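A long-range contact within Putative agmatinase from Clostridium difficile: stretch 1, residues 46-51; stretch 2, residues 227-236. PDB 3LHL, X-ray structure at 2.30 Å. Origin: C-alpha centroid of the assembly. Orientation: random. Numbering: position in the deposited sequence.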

# COMPACT_ATOMS: atom_id res chain seq x y z
N PRO A 46 5.98 17.64 -11.61
CA PRO A 46 5.36 18.41 -12.69
C PRO A 46 3.95 17.91 -13.00
O PRO A 46 3.09 18.67 -13.44
CB PRO A 46 6.33 18.24 -13.86
CG PRO A 46 6.98 16.91 -13.57
CD PRO A 46 7.21 16.97 -12.08
N PHE A 47 3.71 16.62 -12.76
CA PHE A 47 2.40 16.03 -13.00
C PHE A 47 1.35 16.57 -12.03
O PHE A 47 0.22 16.85 -12.41
CB PHE A 47 2.48 14.50 -12.86
CG PHE A 47 1.17 13.79 -13.12
CD1 PHE A 47 0.58 13.82 -14.37
CD2 PHE A 47 0.55 13.06 -12.10
CE1 PHE A 47 -0.63 13.14 -14.62
CE2 PHE A 47 -0.66 12.37 -12.33
CZ PHE A 47 -1.24 12.42 -13.60
N LEU A 48 1.74 16.74 -10.77
CA LEU A 48 0.81 17.24 -9.75
C LEU A 48 1.01 18.72 -9.44
O LEU A 48 0.14 19.35 -8.84
CB LEU A 48 0.96 16.43 -8.46
CG LEU A 48 0.71 14.92 -8.54
CD1 LEU A 48 1.32 14.24 -7.33
CD2 LEU A 48 -0.78 14.64 -8.64
N ASP A 49 2.15 19.26 -9.85
CA ASP A 49 2.51 20.65 -9.60
C ASP A 49 2.52 20.90 -8.09
O ASP A 49 1.92 21.85 -7.59
CB ASP A 49 1.53 21.61 -10.30
CG ASP A 49 1.93 23.07 -10.13
OD1 ASP A 49 3.14 23.35 -10.00
OD2 ASP A 49 1.03 23.95 -10.15
N LEU A 50 3.22 20.02 -7.38
CA LEU A 50 3.36 20.11 -5.93
C LEU A 50 4.83 19.83 -5.65
O LEU A 50 5.50 19.17 -6.44
CB LEU A 50 2.49 19.06 -5.24
CG LEU A 50 0.97 19.21 -5.39
CD1 LEU A 50 0.27 18.01 -4.78
CD2 LEU A 50 0.51 20.50 -4.72
N ASP A 51 5.34 20.33 -4.53
CA ASP A 51 6.75 20.14 -4.18
C ASP A 51 6.88 19.65 -2.74
O ASP A 51 6.34 20.27 -1.82
CB ASP A 51 7.50 21.46 -4.34
CG ASP A 51 9.01 21.28 -4.49
OD1 ASP A 51 9.63 20.62 -3.64
OD2 ASP A 51 9.57 21.80 -5.47
N PHE A 227 -1.12 4.43 -14.40
CA PHE A 227 -1.23 4.38 -12.95
C PHE A 227 -1.19 5.74 -12.25
O PHE A 227 -1.99 6.00 -11.35
CB PHE A 227 -0.12 3.51 -12.35
CG PHE A 227 -0.28 3.27 -10.87
CD1 PHE A 227 -1.24 2.37 -10.40
CD2 PHE A 227 0.49 3.97 -9.95
CE1 PHE A 227 -1.43 2.18 -9.03
CE2 PHE A 227 0.31 3.79 -8.57
CZ PHE A 227 -0.66 2.89 -8.12
N GLN A 228 -0.28 6.61 -12.66
CA GLN A 228 -0.16 7.92 -12.01
C GLN A 228 -1.46 8.72 -12.01
O GLN A 228 -1.62 9.64 -11.21
CB GLN A 228 0.98 8.73 -12.64
CG GLN A 228 0.62 9.50 -13.89
CD GLN A 228 1.82 10.21 -14.48
OE1 GLN A 228 2.70 10.67 -13.75
NE2 GLN A 228 1.86 10.33 -15.80
N GLU A 229 -2.38 8.36 -12.89
CA GLU A 229 -3.67 9.05 -12.95
C GLU A 229 -4.42 8.96 -11.62
O GLU A 229 -5.22 9.84 -11.29
CB GLU A 229 -4.54 8.46 -14.06
CG GLU A 229 -4.13 8.86 -15.46
CD GLU A 229 -4.11 10.36 -15.65
OE1 GLU A 229 -5.09 11.03 -15.24
OE2 GLU A 229 -3.13 10.89 -16.21
N ILE A 230 -4.16 7.91 -10.85
CA ILE A 230 -4.85 7.77 -9.57
C ILE A 230 -4.41 8.88 -8.62
O ILE A 230 -5.15 9.26 -7.72
CB ILE A 230 -4.60 6.40 -8.89
CG1 ILE A 230 -3.16 6.32 -8.36
CG2 ILE A 230 -4.86 5.29 -9.88
CD1 ILE A 230 -2.98 5.23 -7.32
N PHE A 231 -3.20 9.40 -8.82
CA PHE A 231 -2.72 10.46 -7.96
C PHE A 231 -3.51 11.74 -8.21
O PHE A 231 -3.86 12.47 -7.28
CB PHE A 231 -1.23 10.70 -8.19
CG PHE A 231 -0.38 9.50 -7.91
CD1 PHE A 231 -0.64 8.68 -6.81
CD2 PHE A 231 0.68 9.17 -8.75
CE1 PHE A 231 0.14 7.56 -6.55
CE2 PHE A 231 1.47 8.06 -8.50
CZ PHE A 231 1.20 7.25 -7.39
N LYS A 232 -3.82 12.00 -9.48
CA LYS A 232 -4.58 13.18 -9.85
C LYS A 232 -6.00 13.05 -9.32
O LYS A 232 -6.57 14.00 -8.78
CB LYS A 232 -4.59 13.34 -11.38
CG LYS A 232 -5.06 14.70 -11.85
CD LYS A 232 -5.07 14.78 -13.37
CE LYS A 232 -6.50 14.91 -13.91
NZ LYS A 232 -7.37 13.76 -13.51
N ILE A 233 -6.57 11.86 -9.47
CA ILE A 233 -7.93 11.56 -9.02
C ILE A 233 -8.07 11.75 -7.51
O ILE A 233 -9.08 12.28 -7.03
CB ILE A 233 -8.31 10.12 -9.41
CG1 ILE A 233 -8.39 10.02 -10.94
CG2 ILE A 233 -9.62 9.73 -8.74
CD1 ILE A 233 -8.47 8.62 -11.46
N ILE A 234 -7.07 11.31 -6.76
CA ILE A 234 -7.11 11.46 -5.32
C ILE A 234 -6.94 12.94 -4.97
O ILE A 234 -7.64 13.45 -4.10
CB ILE A 234 -5.99 10.63 -4.64
CG1 ILE A 234 -6.38 9.15 -4.65
CG2 ILE A 234 -5.76 11.13 -3.21
CD1 ILE A 234 -5.34 8.25 -4.06
N LYS A 235 -6.02 13.61 -5.65
CA LYS A 235 -5.78 15.02 -5.39
C LYS A 235 -7.03 15.88 -5.59
O LYS A 235 -7.28 16.80 -4.81
CB LYS A 235 -4.66 15.56 -6.29
CG LYS A 235 -4.48 17.07 -6.19
CD LYS A 235 -3.30 17.55 -7.03
CE LYS A 235 -3.13 19.06 -6.94
NZ LYS A 235 -4.26 19.81 -7.57
N ASN A 236 -7.81 15.58 -6.63
CA ASN A 236 -9.01 16.35 -6.91
C ASN A 236 -10.26 15.84 -6.19
O ASN A 236 -11.33 16.42 -6.34
CB ASN A 236 -9.29 16.38 -8.43
CG ASN A 236 -8.17 17.04 -9.22
OD1 ASN A 236 -7.59 18.03 -8.79
ND2 ASN A 236 -7.89 16.50 -10.40

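Packing of a short loop-and-strand segment (Pro46 to Asp51) against a stretch that includes a helix in the same chain; the touching residues are at least 181 positions apart in sequence. The closest CA atoms are those of Leu48 and Lys232, 6.7 Å apart, and about 366 Å² of surface is buried, counting both sides. No hydrogen bond crosses between the stretches; the contacts between them are nonpolar or weakly polar, apart from the Glu229 carboxylate at the edge of the Phe47 ring. The helical stretch satisfies its own backbone: Phe231 N donates to Gln228 O (2.9 Å), Ile233 N to Glu229 O (3.0 Å) and Lys235 N to Phe231 O (2.9 Å).

The aromatic contacts centre on Phe47, which, with chi1 in t, points its CA-to-CB bond toward the other stretch and has more of its surface covered than any other residue here. Gln228 CG sits over one face of the ring, 3.7 Å from the Phe47 ring centroid and 23° off the normal, a CH-pi contact in which an aliphatic C-H meets the pi cloud. The ring also reaches the backbone: Phe47 CE2 lies 3.1 Å from Gln228 O, a close approach that suits the slightly positive rim of an aromatic ring. The same polarity favours the carboxylate at the ring edge, where Phe47 CZ is 3.6 Å from Glu229 OE2. Glu229 turns its CA-to-CB bond away, yet the end of its side chain comes back to the ring. Its other oxygen, OE1, forms a long salt bridge within the same stretch to Lys232 NZ (4.0 Å). Lys232 CB approaches the ring obliquely, 4.1 Å from Phe47 CZ.

The aliphatic contact centres on Leu48, which is buried. Its CA-to-CB bond runs sideways, but the m, t rotamer brings the end of the side chain nearer the helix. Leu48 CD2 packs 4.0 Å from Phe231 CB and 4.1 Å from Lys232 N, so the methyl meets both side chain and backbone. The Phe231 ring leads away from the loop, leaving its CB as the point of contact.

Lysine methylenes complete the packing: Lys235 extends through chi1, chi2 and chi3 in t and lays its hydrocarbon portion along the leucines. Lys235 CD is 4.2 Å from Leu48 CD2, and Lys235 CE is 4.2 Å from Leu50 CD1. A long lysine can thus cover apolar groups with its methylenes, while chi4 (m) turns NZ away from the leucines. Lys235 CE also lies 3.8 Å from Leu48 O; polarised by the neighbouring ammonium, CE is a reasonable neighbour for the carbonyl oxygen, though this is a van der Waals contact and not a hydrogen bond.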